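Local coordinates for 1H-3-hydroxy-4-oxoquinoline 2,4-dioxygenase (Pseudomonas putida, PDB 3IBT), which cleaves the ring of 3-hydroxy-1H-quinolin-4-one with dioxygen, without any cofactor, giving N-formylanthranilate and carbon monoxide in oxoquinoline degradation, at residues 23-28 / 79-84; 72-77 / 105-110; 118-123 / 244-249; 237-242 / 248-253. All coordinates share one frame; numbering follows the deposited sequence.

Interaction 1: 23-28 / 79-84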
loop_
_atom_site.group_PDB
_atom_site.type_symbol
_atom_site.label_atom_id
_atom_site.label_comp_id
_atom_site.label_asym_id
_atom_site.label_seq_id
_atom_site.Cartn_x
_atom_site.Cartn_y
_atom_site.Cartn_z
ATOM N N THR A 23 -12.339 -11.241 -7.332
ATOM C CA THR A 23 -11.212 -10.415 -7.759
ATOM C C THR A 23 -10.668 -9.570 -6.608
ATOM O O THR A 23 -11.440 -8.969 -5.833
ATOM C CB THR A 23 -11.555 -9.574 -8.996
ATOM O OG1 THR A 23 -12.062 -10.444 -10.022
ATOM C CG2 THR A 23 -10.310 -8.850 -9.518
ATOM N N LEU A 24 -9.334 -9.564 -6.514
ATOM C CA LEU A 24 -8.602 -9.023 -5.387
ATOM C C LEU A 24 -7.399 -8.300 -5.930
ATOM O O LEU A 24 -6.578 -8.906 -6.613
ATOM C CB LEU A 24 -8.108 -10.164 -4.512
ATOM C CG LEU A 24 -7.968 -9.912 -3.011
ATOM C CD1 LEU A 24 -7.371 -11.142 -2.331
ATOM C CD2 LEU A 24 -7.109 -8.729 -2.740
ATOM N N PHE A 25 -7.287 -7.012 -5.640
ATOM C CA PHE A 25 -6.155 -6.230 -6.117
ATOM C C PHE A 25 -5.067 -6.158 -5.061
ATOM O O PHE A 25 -5.352 -5.851 -3.866
ATOM C CB PHE A 25 -6.590 -4.803 -6.445
ATOM C CG PHE A 25 -7.180 -4.640 -7.803
ATOM C CD1 PHE A 25 -8.550 -4.698 -7.980
ATOM C CD2 PHE A 25 -6.358 -4.395 -8.903
ATOM C CE1 PHE A 25 -9.128 -4.529 -9.272
ATOM C CE2 PHE A 25 -6.903 -4.231 -10.218
ATOM C CZ PHE A 25 -8.293 -4.294 -10.405
ATOM N N LEU A 26 -3.827 -6.419 -5.480
ATOM C CA LEU A 26 -2.700 -6.213 -4.581
ATOM C C LEU A 26 -1.906 -4.965 -4.952
ATOM O O LEU A 26 -1.139 -5.007 -5.916
ATOM C CB LEU A 26 -1.817 -7.465 -4.526
ATOM C CG LEU A 26 -2.299 -8.709 -3.769
ATOM C CD1 LEU A 26 -1.093 -9.543 -3.353
ATOM C CD2 LEU A 26 -3.137 -8.382 -2.533
ATOM N N LEU A 27 -2.080 -3.877 -4.182
ATOM C CA LEU A 27 -1.531 -2.521 -4.499
ATOM C C LEU A 27 -0.384 -2.091 -3.607
ATOM O O LEU A 27 -0.548 -1.991 -2.386
ATOM C CB LEU A 27 -2.612 -1.444 -4.353
ATOM C CG LEU A 27 -3.961 -1.625 -5.045
ATOM C CD1 LEU A 27 -5.044 -0.659 -4.463
ATOM C CD2 LEU A 27 -3.781 -1.478 -6.546
ATOM N N SER A 28 0.756 -1.769 -4.202
ATOM C CA SER A 28 1.950 -1.423 -3.406
ATOM C C SER A 28 2.052 0.037 -2.792
ATOM O O SER A 28 1.148 0.864 -2.922
ATOM C CB SER A 28 3.187 -1.700 -4.251
ATOM O OG SER A 28 3.521 -0.519 -4.932
ATOM N N ALA A 79 -10.000 3.818 -13.780
ATOM C CA ALA A 79 -9.966 3.592 -15.195
ATOM C C ALA A 79 -9.491 2.140 -15.478
ATOM O O ALA A 79 -9.499 1.684 -16.648
ATOM C CB ALA A 79 -9.051 4.612 -15.825
ATOM N N PHE A 80 -9.083 1.423 -14.415
ATOM C CA PHE A 80 -8.649 0.022 -14.529
ATOM C C PHE A 80 -9.846 -0.905 -14.467
ATOM O O PHE A 80 -10.236 -1.467 -15.492
ATOM C CB PHE A 80 -7.636 -0.341 -13.443
ATOM C CG PHE A 80 -6.433 -1.026 -13.977
ATOM C CD1 PHE A 80 -5.543 -0.327 -14.806
ATOM C CD2 PHE A 80 -6.196 -2.371 -13.692
ATOM C CE1 PHE A 80 -4.423 -0.941 -15.328
ATOM C CE2 PHE A 80 -5.072 -3.002 -14.202
ATOM C CZ PHE A 80 -4.179 -2.281 -15.028
ATOM N N ILE A 81 -10.429 -1.034 -13.270
ATOM C CA ILE A 81 -11.699 -1.746 -13.024
ATOM C C ILE A 81 -12.745 -1.659 -14.175
ATOM O O ILE A 81 -13.380 -2.671 -14.541
ATOM C CB ILE A 81 -12.364 -1.303 -11.651
ATOM C CG1 ILE A 81 -13.059 0.075 -11.749
ATOM C CG2 ILE A 81 -11.343 -1.340 -10.437
ATOM C CD1 ILE A 81 -14.531 0.060 -12.277
ATOM N N ASP A 82 -12.911 -0.442 -14.707
ATOM C CA ASP A 82 -13.814 -0.137 -15.806
ATOM C C ASP A 82 -13.282 -0.742 -17.107
ATOM O O ASP A 82 -13.983 -1.512 -17.753
ATOM C CB ASP A 82 -14.008 1.397 -15.897
ATOM C CG ASP A 82 -14.538 1.894 -17.281
ATOM O OD1 ASP A 82 -14.267 1.282 -18.372
ATOM O OD2 ASP A 82 -15.238 2.966 -17.266
ATOM N N ALA A 83 -12.040 -0.399 -17.460
ATOM C CA ALA A 83 -11.416 -0.804 -18.719
ATOM C C ALA A 83 -11.448 -2.316 -18.954
ATOM O O ALA A 83 -11.610 -2.772 -20.123
ATOM C CB ALA A 83 -9.992 -0.299 -18.782
ATOM N N LYS A 84 -11.290 -3.074 -17.855
ATOM C CA LYS A 84 -11.369 -4.550 -17.854
ATOM C C LYS A 84 -12.762 -5.099 -17.506
ATOM O O LYS A 84 -13.010 -6.295 -17.632
ATOM C CB LYS A 84 -10.316 -5.158 -16.923
ATOM C CG LYS A 84 -8.878 -4.998 -17.413
ATOM C CD LYS A 84 -8.024 -6.149 -16.935
ATOM C CE LYS A 84 -8.454 -7.447 -17.658
ATOM N NZ LYS A 84 -8.232 -8.702 -16.864
#

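Interaction 2: 72-77 / 105-110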
loop_
_atom_site.group_PDB
_atom_site.type_symbol
_atom_site.label_atom_id
_atom_site.label_comp_id
_atom_site.label_asym_id
_atom_site.label_seq_id
_atom_site.Cartn_x
_atom_site.Cartn_y
_atom_site.Cartn_z
ATOM N N THR A 72 -4.640 11.204 -8.575
ATOM C CA THR A 72 -4.652 10.671 -9.940
ATOM C C THR A 72 -4.327 9.168 -9.936
ATOM O O THR A 72 -4.768 8.472 -10.855
ATOM C CB THR A 72 -3.738 11.441 -10.933
ATOM O OG1 THR A 72 -2.384 10.960 -10.836
ATOM C CG2 THR A 72 -3.766 12.946 -10.658
ATOM N N LEU A 73 -3.600 8.660 -8.907
ATOM C CA LEU A 73 -3.274 7.215 -8.866
ATOM C C LEU A 73 -4.542 6.426 -8.680
ATOM O O LEU A 73 -4.753 5.419 -9.356
ATOM C CB LEU A 73 -2.261 6.856 -7.800
ATOM C CG LEU A 73 -0.818 7.211 -8.125
ATOM C CD1 LEU A 73 0.097 6.785 -6.968
ATOM C CD2 LEU A 73 -0.385 6.559 -9.363
ATOM N N ALA A 74 -5.380 6.912 -7.766
ATOM C CA ALA A 74 -6.802 6.562 -7.668
ATOM C C ALA A 74 -7.506 6.540 -9.019
ATOM O O ALA A 74 -8.220 5.582 -9.367
ATOM C CB ALA A 74 -7.501 7.572 -6.812
ATOM N N GLN A 75 -7.343 7.624 -9.763
ATOM C CA GLN A 75 -7.997 7.747 -11.029
ATOM C C GLN A 75 -7.543 6.641 -11.999
ATOM O O GLN A 75 -8.366 6.025 -12.683
ATOM C CB GLN A 75 -7.731 9.139 -11.589
ATOM C CG GLN A 75 -8.516 10.208 -10.867
ATOM C CD GLN A 75 -9.993 10.068 -11.153
ATOM O OE1 GLN A 75 -10.451 10.402 -12.334
ATOM N NE2 GLN A 75 -10.758 9.535 -10.092
ATOM N N ASP A 76 -6.229 6.415 -12.035
ATOM C CA ASP A 76 -5.623 5.249 -12.670
ATOM C C ASP A 76 -6.438 3.969 -12.409
ATOM O O ASP A 76 -7.016 3.371 -13.333
ATOM C CB ASP A 76 -4.180 5.066 -12.147
ATOM C CG ASP A 76 -3.254 6.200 -12.562
ATOM O OD1 ASP A 76 -3.865 7.108 -13.516
ATOM O OD2 ASP A 76 -1.963 6.138 -12.056
ATOM N N LEU A 77 -6.484 3.572 -11.147
ATOM C CA LEU A 77 -7.139 2.352 -10.773
ATOM C C LEU A 77 -8.630 2.326 -11.140
ATOM O O LEU A 77 -9.175 1.250 -11.398
ATOM C CB LEU A 77 -6.960 2.114 -9.270
ATOM C CG LEU A 77 -6.740 0.696 -8.747
ATOM C CD1 LEU A 77 -7.019 0.766 -7.286
ATOM C CD2 LEU A 77 -7.627 -0.374 -9.374
ATOM N N CYS A 105 -12.456 3.618 -1.967
ATOM C CA CYS A 105 -13.589 3.263 -1.121
ATOM C C CYS A 105 -14.527 4.436 -0.985
ATOM O O CYS A 105 -15.726 4.253 -0.791
ATOM C CB CYS A 105 -13.138 2.829 0.258
ATOM S SG CYS A 105 -12.504 1.140 0.338
ATOM N N GLU A 106 -13.969 5.643 -1.091
ATOM C CA GLU A 106 -14.756 6.867 -0.972
ATOM C C GLU A 106 -15.352 7.292 -2.309
ATOM O O GLU A 106 -16.444 7.867 -2.330
ATOM C CB GLU A 106 -13.927 8.018 -0.385
ATOM C CG GLU A 106 -14.764 9.212 0.164
ATOM C CD GLU A 106 -13.960 10.519 0.338
ATOM O OE1 GLU A 106 -12.712 10.450 0.405
ATOM O OE2 GLU A 106 -14.566 11.622 0.421
ATOM N N GLN A 107 -14.641 7.020 -3.411
ATOM C CA GLN A 107 -15.093 7.443 -4.747
ATOM C C GLN A 107 -16.231 6.568 -5.222
ATOM O O GLN A 107 -17.288 7.073 -5.562
ATOM C CB GLN A 107 -13.945 7.501 -5.768
ATOM C CG GLN A 107 -13.104 8.822 -5.725
ATOM C CD GLN A 107 -12.307 9.099 -7.025
ATOM O OE1 GLN A 107 -11.089 9.328 -6.989
ATOM N NE2 GLN A 107 -13.000 9.070 -8.169
ATOM N N LEU A 108 -16.008 5.258 -5.225
ATOM C CA LEU A 108 -17.065 4.239 -5.381
ATOM C C LEU A 108 -17.901 4.106 -4.102
ATOM O O LEU A 108 -17.585 4.749 -3.088
ATOM C CB LEU A 108 -16.410 2.902 -5.663
ATOM C CG LEU A 108 -15.856 2.534 -7.047
ATOM C CD1 LEU A 108 -15.175 3.672 -7.826
ATOM C CD2 LEU A 108 -14.892 1.385 -6.847
ATOM N N GLY A 109 -18.946 3.270 -4.119
ATOM C CA GLY A 109 -19.763 3.075 -2.900
ATOM C C GLY A 109 -18.987 2.615 -1.641
ATOM O O GLY A 109 -17.802 2.309 -1.711
ATOM N N ALA A 110 -19.643 2.592 -0.483
ATOM C CA ALA A 110 -19.270 1.619 0.533
ATOM C C ALA A 110 -20.074 0.397 0.159
ATOM O O ALA A 110 -19.561 -0.707 0.063
ATOM C CB ALA A 110 -19.653 2.084 1.891
#

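Interaction 3: 118-123 / 244-249. Unlike the reference sequence in segment 118-123: Ile118 (reference Val).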
loop_
_atom_site.group_PDB
_atom_site.type_symbol
_atom_site.label_atom_id
_atom_site.label_comp_id
_atom_site.label_asym_id
_atom_site.label_seq_id
_atom_site.Cartn_x
_atom_site.Cartn_y
_atom_site.Cartn_z
ATOM N N ILE A 118 -5.571 -2.823 4.477
ATOM C CA ILE A 118 -4.395 -1.987 4.399
ATOM C C ILE A 118 -3.301 -2.654 5.214
ATOM O O ILE A 118 -3.583 -3.347 6.187
ATOM C CB ILE A 118 -4.704 -0.620 4.961
ATOM C CG1 ILE A 118 -5.497 -0.771 6.273
ATOM C CG2 ILE A 118 -5.507 0.187 3.945
ATOM C CD1 ILE A 118 -6.030 0.502 6.783
ATOM N N ILE A 119 -2.061 -2.468 4.811
ATOM C CA ILE A 119 -0.970 -3.177 5.432
ATOM C C ILE A 119 0.104 -2.165 5.819
ATOM O O ILE A 119 0.608 -1.430 4.977
ATOM C CB ILE A 119 -0.393 -4.243 4.494
ATOM C CG1 ILE A 119 -1.475 -5.262 4.147
ATOM C CG2 ILE A 119 0.798 -4.922 5.116
ATOM C CD1 ILE A 119 -1.036 -6.332 3.216
ATOM N N ASP A 120 0.445 -2.104 7.095
ATOM C CA ASP A 120 1.592 -1.341 7.504
ATOM C C ASP A 120 1.565 0.090 7.037
ATOM O O ASP A 120 2.545 0.595 6.483
ATOM C CB ASP A 120 2.914 -2.008 7.136
ATOM C CG ASP A 120 3.860 -2.034 8.336
ATOM O OD1 ASP A 120 4.089 -3.142 8.865
ATOM O OD2 ASP A 120 4.307 -0.944 8.820
ATOM N N TRP A 121 0.421 0.720 7.296
ATOM C CA TRP A 121 0.164 2.134 7.120
ATOM C C TRP A 121 0.303 2.789 8.488
ATOM O O TRP A 121 -0.409 2.396 9.439
ATOM C CB TRP A 121 -1.291 2.250 6.776
ATOM C CG TRP A 121 -1.671 3.507 6.141
ATOM C CD1 TRP A 121 -0.850 4.435 5.606
ATOM C CD2 TRP A 121 -2.997 3.952 5.903
ATOM N NE1 TRP A 121 -1.576 5.438 5.072
ATOM C CE2 TRP A 121 -2.904 5.161 5.220
ATOM C CE3 TRP A 121 -4.265 3.436 6.212
ATOM C CZ2 TRP A 121 -4.030 5.889 4.815
ATOM C CZ3 TRP A 121 -5.403 4.152 5.798
ATOM C CH2 TRP A 121 -5.268 5.367 5.100
ATOM N N LEU A 122 1.188 3.788 8.584
ATOM C CA LEU A 122 1.474 4.458 9.843
ATOM C C LEU A 122 0.308 5.352 10.250
ATOM O O LEU A 122 0.088 6.436 9.690
ATOM C CB LEU A 122 2.789 5.235 9.729
ATOM C CG LEU A 122 3.290 6.067 10.907
ATOM C CD1 LEU A 122 3.782 5.222 12.085
ATOM C CD2 LEU A 122 4.377 6.993 10.402
ATOM N N LEU A 123 -0.448 4.873 11.229
ATOM C CA LEU A 123 -1.729 5.477 11.519
ATOM C C LEU A 123 -1.608 6.870 12.124
ATOM O O LEU A 123 -2.576 7.660 12.096
ATOM C CB LEU A 123 -2.550 4.579 12.415
ATOM C CG LEU A 123 -2.871 3.263 11.751
ATOM C CD1 LEU A 123 -3.539 2.377 12.773
ATOM C CD2 LEU A 123 -3.742 3.387 10.519
ATOM N N HIS A 244 8.858 -3.738 8.058
ATOM C CA HIS A 244 7.779 -2.916 7.491
ATOM C C HIS A 244 6.931 -3.620 6.383
ATOM O O HIS A 244 5.869 -3.103 6.032
ATOM C CB HIS A 244 8.398 -1.566 7.026
ATOM C CG HIS A 244 7.451 -0.597 6.362
ATOM N ND1 HIS A 244 6.325 -0.092 6.981
ATOM C CD2 HIS A 244 7.518 0.021 5.153
ATOM C CE1 HIS A 244 5.727 0.772 6.172
ATOM N NE2 HIS A 244 6.430 0.858 5.057
ATOM N N PHE A 245 7.353 -4.786 5.865
ATOM C CA PHE A 245 6.661 -5.452 4.724
ATOM C C PHE A 245 6.230 -6.839 5.122
ATOM O O PHE A 245 6.876 -7.849 4.796
ATOM C CB PHE A 245 7.565 -5.531 3.544
ATOM C CG PHE A 245 8.507 -4.401 3.477
ATOM C CD1 PHE A 245 9.740 -4.481 4.113
ATOM C CD2 PHE A 245 8.159 -3.228 2.797
ATOM C CE1 PHE A 245 10.656 -3.408 4.065
ATOM C CE2 PHE A 245 9.049 -2.154 2.723
ATOM C CZ PHE A 245 10.314 -2.238 3.370
ATOM N N PRO A 246 5.134 -6.907 5.884
ATOM C CA PRO A 246 4.665 -8.226 6.283
ATOM C C PRO A 246 4.348 -9.161 5.084
ATOM O O PRO A 246 4.347 -10.386 5.213
ATOM C CB PRO A 246 3.407 -7.915 7.108
ATOM C CG PRO A 246 3.065 -6.497 6.860
ATOM C CD PRO A 246 4.303 -5.805 6.424
ATOM N N SER A 247 4.088 -8.597 3.921
ATOM C CA SER A 247 3.812 -9.423 2.758
ATOM C C SER A 247 5.066 -10.149 2.284
ATOM O O SER A 247 4.965 -11.138 1.594
ATOM C CB SER A 247 3.288 -8.550 1.651
ATOM O OG SER A 247 4.212 -7.474 1.462
ATOM N N LEU A 248 6.240 -9.645 2.663
ATOM C CA LEU A 248 7.494 -10.256 2.276
ATOM C C LEU A 248 7.996 -11.078 3.414
ATOM O O LEU A 248 8.328 -12.233 3.230
ATOM C CB LEU A 248 8.532 -9.187 1.968
ATOM C CG LEU A 248 8.464 -8.471 0.629
ATOM C CD1 LEU A 248 9.558 -7.392 0.593
ATOM C CD2 LEU A 248 8.624 -9.454 -0.518
ATOM N N GLU A 249 8.055 -10.469 4.600
ATOM C CA GLU A 249 8.532 -11.155 5.803
ATOM C C GLU A 249 7.631 -12.352 6.269
ATOM O O GLU A 249 8.128 -13.391 6.752
ATOM C CB GLU A 249 8.727 -10.157 6.941
ATOM C CG GLU A 249 9.532 -10.750 8.076
ATOM C CD GLU A 249 9.655 -9.800 9.287
ATOM O OE1 GLU A 249 8.820 -8.843 9.387
ATOM O OE2 GLU A 249 10.599 -10.012 10.125
#

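Interaction 4: 237-242 / 248-253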
loop_
_atom_site.group_PDB
_atom_site.type_symbol
_atom_site.label_atom_id
_atom_site.label_comp_id
_atom_site.label_asym_id
_atom_site.label_seq_id
_atom_site.Cartn_x
_atom_site.Cartn_y
_atom_site.Cartn_z
ATOM N N ARG A 237 -4.774 -6.198 12.883
ATOM C CA ARG A 237 -4.187 -7.532 13.055
ATOM C C ARG A 237 -2.674 -7.318 13.042
ATOM O O ARG A 237 -2.131 -6.961 12.004
ATOM C CB ARG A 237 -4.579 -8.443 11.889
ATOM C CG ARG A 237 -5.529 -9.567 12.192
ATOM C CD ARG A 237 -6.432 -9.857 10.981
ATOM N NE ARG A 237 -7.778 -10.249 11.436
ATOM C CZ ARG A 237 -8.724 -9.400 11.890
ATOM N NH1 ARG A 237 -8.524 -8.087 11.947
ATOM N NH2 ARG A 237 -9.887 -9.862 12.323
ATOM N N HIS A 238 -2.020 -7.449 14.200
ATOM C CA HIS A 238 -0.547 -7.426 14.354
ATOM C C HIS A 238 0.110 -8.747 13.971
ATOM O O HIS A 238 -0.093 -9.755 14.668
ATOM C CB HIS A 238 -0.220 -7.174 15.822
ATOM C CG HIS A 238 1.250 -7.066 16.137
ATOM N ND1 HIS A 238 1.883 -7.903 17.025
ATOM C CD2 HIS A 238 2.196 -6.173 15.739
ATOM C CE1 HIS A 238 3.158 -7.567 17.130
ATOM N NE2 HIS A 238 3.377 -6.525 16.355
ATOM N N ILE A 239 0.904 -8.770 12.893
ATOM C CA ILE A 239 1.834 -9.901 12.710
ATOM C C ILE A 239 3.132 -9.555 13.469
ATOM O O ILE A 239 3.644 -8.459 13.292
ATOM C CB ILE A 239 2.170 -10.135 11.231
ATOM C CG1 ILE A 239 0.962 -9.872 10.327
ATOM C CG2 ILE A 239 2.667 -11.537 11.007
ATOM C CD1 ILE A 239 -0.265 -10.767 10.555
ATOM N N PRO A 240 3.618 -10.423 14.372
ATOM C CA PRO A 240 4.873 -10.076 15.053
ATOM C C PRO A 240 6.143 -10.231 14.185
ATOM O O PRO A 240 6.928 -11.153 14.353
ATOM C CB PRO A 240 4.910 -11.007 16.270
ATOM C CG PRO A 240 3.815 -11.937 16.116
ATOM C CD PRO A 240 3.058 -11.686 14.857
ATOM N N GLY A 241 6.329 -9.320 13.250
ATOM C CA GLY A 241 7.559 -9.252 12.449
ATOM C C GLY A 241 8.410 -8.149 13.029
ATOM O O GLY A 241 8.020 -7.528 14.002
ATOM N N ARG A 242 9.576 -7.918 12.456
ATOM C CA ARG A 242 10.402 -6.807 12.889
ATOM C C ARG A 242 10.422 -5.790 11.751
ATOM O O ARG A 242 10.943 -4.683 11.900
ATOM C CB ARG A 242 11.819 -7.288 13.233
ATOM C CG ARG A 242 11.873 -8.651 13.886
ATOM C CD ARG A 242 11.843 -8.602 15.450
ATOM N NE ARG A 242 10.805 -7.751 16.056
ATOM C CZ ARG A 242 11.061 -6.650 16.770
ATOM N NH1 ARG A 242 12.322 -6.248 16.990
ATOM N NH2 ARG A 242 10.059 -5.935 17.267
ATOM N N LEU A 248 6.240 -9.645 2.663
ATOM C CA LEU A 248 7.494 -10.256 2.276
ATOM C C LEU A 248 7.996 -11.078 3.414
ATOM O O LEU A 248 8.328 -12.233 3.230
ATOM C CB LEU A 248 8.532 -9.187 1.968
ATOM C CG LEU A 248 8.464 -8.471 0.629
ATOM C CD1 LEU A 248 9.558 -7.392 0.593
ATOM C CD2 LEU A 248 8.624 -9.454 -0.518
ATOM N N GLU A 249 8.055 -10.469 4.600
ATOM C CA GLU A 249 8.532 -11.155 5.803
ATOM C C GLU A 249 7.631 -12.352 6.269
ATOM O O GLU A 249 8.128 -13.391 6.752
ATOM C CB GLU A 249 8.727 -10.157 6.941
ATOM C CG GLU A 249 9.532 -10.750 8.076
ATOM C CD GLU A 249 9.655 -9.800 9.287
ATOM O OE1 GLU A 249 8.820 -8.843 9.387
ATOM O OE2 GLU A 249 10.599 -10.012 10.125
ATOM N N ASN A 250 6.323 -12.199 6.163
ATOM C CA ASN A 250 5.461 -13.218 6.677
ATOM C C ASN A 250 4.306 -13.537 5.764
ATOM O O ASN A 250 3.148 -13.378 6.156
ATOM C CB ASN A 250 4.966 -12.854 8.062
ATOM C CG ASN A 250 6.014 -13.120 9.154
ATOM O OD1 ASN A 250 6.599 -14.210 9.254
ATOM N ND2 ASN A 250 6.258 -12.103 9.982
ATOM N N PRO A 251 4.609 -14.041 4.554
ATOM C CA PRO A 251 3.515 -14.228 3.608
ATOM C C PRO A 251 2.467 -15.212 4.136
ATOM O O PRO A 251 1.297 -14.948 3.926
ATOM C CB PRO A 251 4.200 -14.760 2.339
ATOM C CG PRO A 251 5.515 -15.279 2.798
ATOM C CD PRO A 251 5.906 -14.488 4.017
ATOM N N VAL A 252 2.853 -16.291 4.838
ATOM C CA VAL A 252 1.861 -17.269 5.304
ATOM C C VAL A 252 0.880 -16.576 6.216
ATOM O O VAL A 252 -0.339 -16.793 6.119
ATOM C CB VAL A 252 2.481 -18.475 6.032
ATOM C CG1 VAL A 252 1.424 -19.276 6.793
ATOM C CG2 VAL A 252 3.188 -19.371 5.040
ATOM N N ALA A 253 1.389 -15.692 7.081
ATOM C CA ALA A 253 0.499 -15.029 8.026
ATOM C C ALA A 253 -0.459 -14.081 7.296
ATOM O O ALA A 253 -1.689 -14.211 7.436
ATOM C CB ALA A 253 1.260 -14.339 9.047
#

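Interaction 1: 23-28 / 79-84
Phe25 meets Phe80 and Ile81 where helix 70-83 packs on the central sheet of an alpha/beta-hydrolase fold. Strand 23-27 lies in that sheet between the parallel strands 49-53 and 89-94. Helix 70-83 belongs to the beta-alpha-beta crossover that joins those two strands, so it passes over strand 23-27. The contact is small, about 106 Å², and wholly apolar. The CB of Phe25 points toward the helix, and its ring is the bridge.

Along the helix, Phe80 comes first. Its CD2 lies 4.0 Å from CE2 of Phe25, at the edge of the Phe25 ring and near its plane. Phe80 also meets Tyr13 edge-to-face. Ile81 follows, and its CG2 comes within 4.1 Å of CE1 of Phe25. The two helix residues therefore touch the CE2 and CE1 positions that flank CZ of Phe25. The first torsion of Ile81 (chi1 77°) sets CG2 beside its own backbone N, and from there it reaches the ring, while CG1 and CD1 lead off from the strand. The Phe25 ring also meets the ring of Phe89, with the planes at about 80°. Lys84 closes the segment with a salt bridge from NZ to Glu15 OE2, and its backbone N bonds Phe80 O at 3.0 Å.

Interaction 2: 72-77 / 105-110
Ala74 and Gln107 mark the nearest approach of the two backbones, with their CA atoms 8.8 Å apart. Segment 72-77 is helical throughout. In segment 105-110 the helix runs to Gln107, and Leu108 is the first residue to leave helical geometry. The CB atoms of Ala74 and Gln107 both point across the contact.

Gln107 bridges most of the distance. Its chain is extended beyond CG, and OE1 ends 4.0 Å from the CB of Ala74. Gln75 bends at chi2 (-68°), which swings its amide over to that of Gln107. The two amide planes are nearly coplanar, 14° apart. Gln75 NE2 donates a weak bond to Gln107 OE1, 3.1 Å long and bent to 132°. It lies about as near to Gln107 NE2, a donor that cannot accept.

In this alpha/beta-hydrolase fold, helix 97-107 comes after strand 89-94, just past the substrate-site residues Thr94 and Ser95 (assigned by similarity), where hydrolases of the family carry their nucleophile elbow. Helix 70-83 packs beside it. Deeper between the helices, Leu73 touches Val100, and Ala74 also touches Asp103. The exposed Glu106 forms a salt bridge from OE1 to Arg198 NH1, and the buried Asp76 forms one from OD1 to Arg56 NH2.

Interaction 3: 118-123 / 244-249
Asp120 and His244 make the polar heart of this contact. His244 ND1 donates to Asp120 OD2 over 2.9 Å, a weak bond bent to 139°. OD2 sits at the edge of the imidazole, near its plane, while the carboxylate is turned 83° from the ring. The histidine reaches it with CG anti to its backbone N (chi1 178°). The other oxygen, OD1, accepts from the backbone N of Ser213 and of Gln214, which fixes the rotation of the carboxylate. By similarity, His244 is the proton donor and acceptor of catalysis, and Asp120 raises its basicity. With an alanine in place of Asp120, ND1 of His244 would probably lose its acceptor, and the N-H groups of Ser213 and Gln214 their mate.

The apolar contacts lie next to this pair. Ile119 CG2 packs on Pro246 CG, the side chains sliding past each other in opposite directions. CD of the same proline lies 3.6 Å from Asp120 OD1.

Strand 115-119 brings Asp120 to its C-terminal end, beside strand 207-212. Phe245, next after His244, is the N-cap position of helix 246-249. The His244 ring also stacks on Trp153 of helix 142-154.

Interaction 4: 237-242 / 248-253
Arg242 N points straight at the carboxylate of Glu249. The bond to OE2 is 3.3 Å long and nearly linear at 176°, and OE2 receives it on its syn lone pair. A second bond to OE1 is weak, and the place of OE1 is less sure. Gly241 CA lies beside the same carboxylate. A CB at this position would point toward segment 248-253.

The second patch is mostly apolar. Ile239 CG2 touches Ala253 CB at 3.7 Å and Asn250 ND2 at 3.8 Å. CG2 is the branch anti to the backbone N, and it is turned toward helix 251-261. The ND2 of Asn250 also comes to 4.0 Å from Gly241 CA, linking the two patches.

Further out, the extended chain of Glu249 carries its carboxylate back to the loop, where OE1 also accepts from Thr243 N. Shortening Glu249 to an alanine is likely to leave the backbone N-H groups of Arg242 and Thr243 without their carboxylate and the loop less firmly held. The guanidinium of Arg242 turns elsewhere, and NH1 forms a salt bridge with Glu155 OE1.

The loop itself is shaped by an inverse gamma turn centred on Pro240, in which Gly241 N bonds Ile239 O at 2.8 Å. Ile239 O is also bonded to Ser213 OG. The segment leaves strand 234-238, the last of the sheet, and leads on to His244, the active-site residue by similarity. A histidine of the active site on the loop after this final strand is a hallmark of the alpha/beta-hydrolase fold.

Interactions 1 and 2 share helix 70-83 and touch directly: Leu27 CD1 lies 3.7 Å from Leu77 CD1, and Phe25 CE2 lies 4.0 Å from Leu77 CD2. Interactions 3 and 4 reach another part of the same sheet, with centres about 8 Å apart, and share Leu248 and Glu249. Interaction 3 holds the Asp120-His244 pair. In interaction 4, the side chain of Glu249 is about 8 Å from that of His244 and bonds to the loop leading to it. The centres of interactions 1 and 2 are about 20 and 21 Å from that of interaction 3, their nearest atoms about 6 and 8 Å. Phe25 and Thr94, a probable substrate-site residue, have side chains about 11 Å apart.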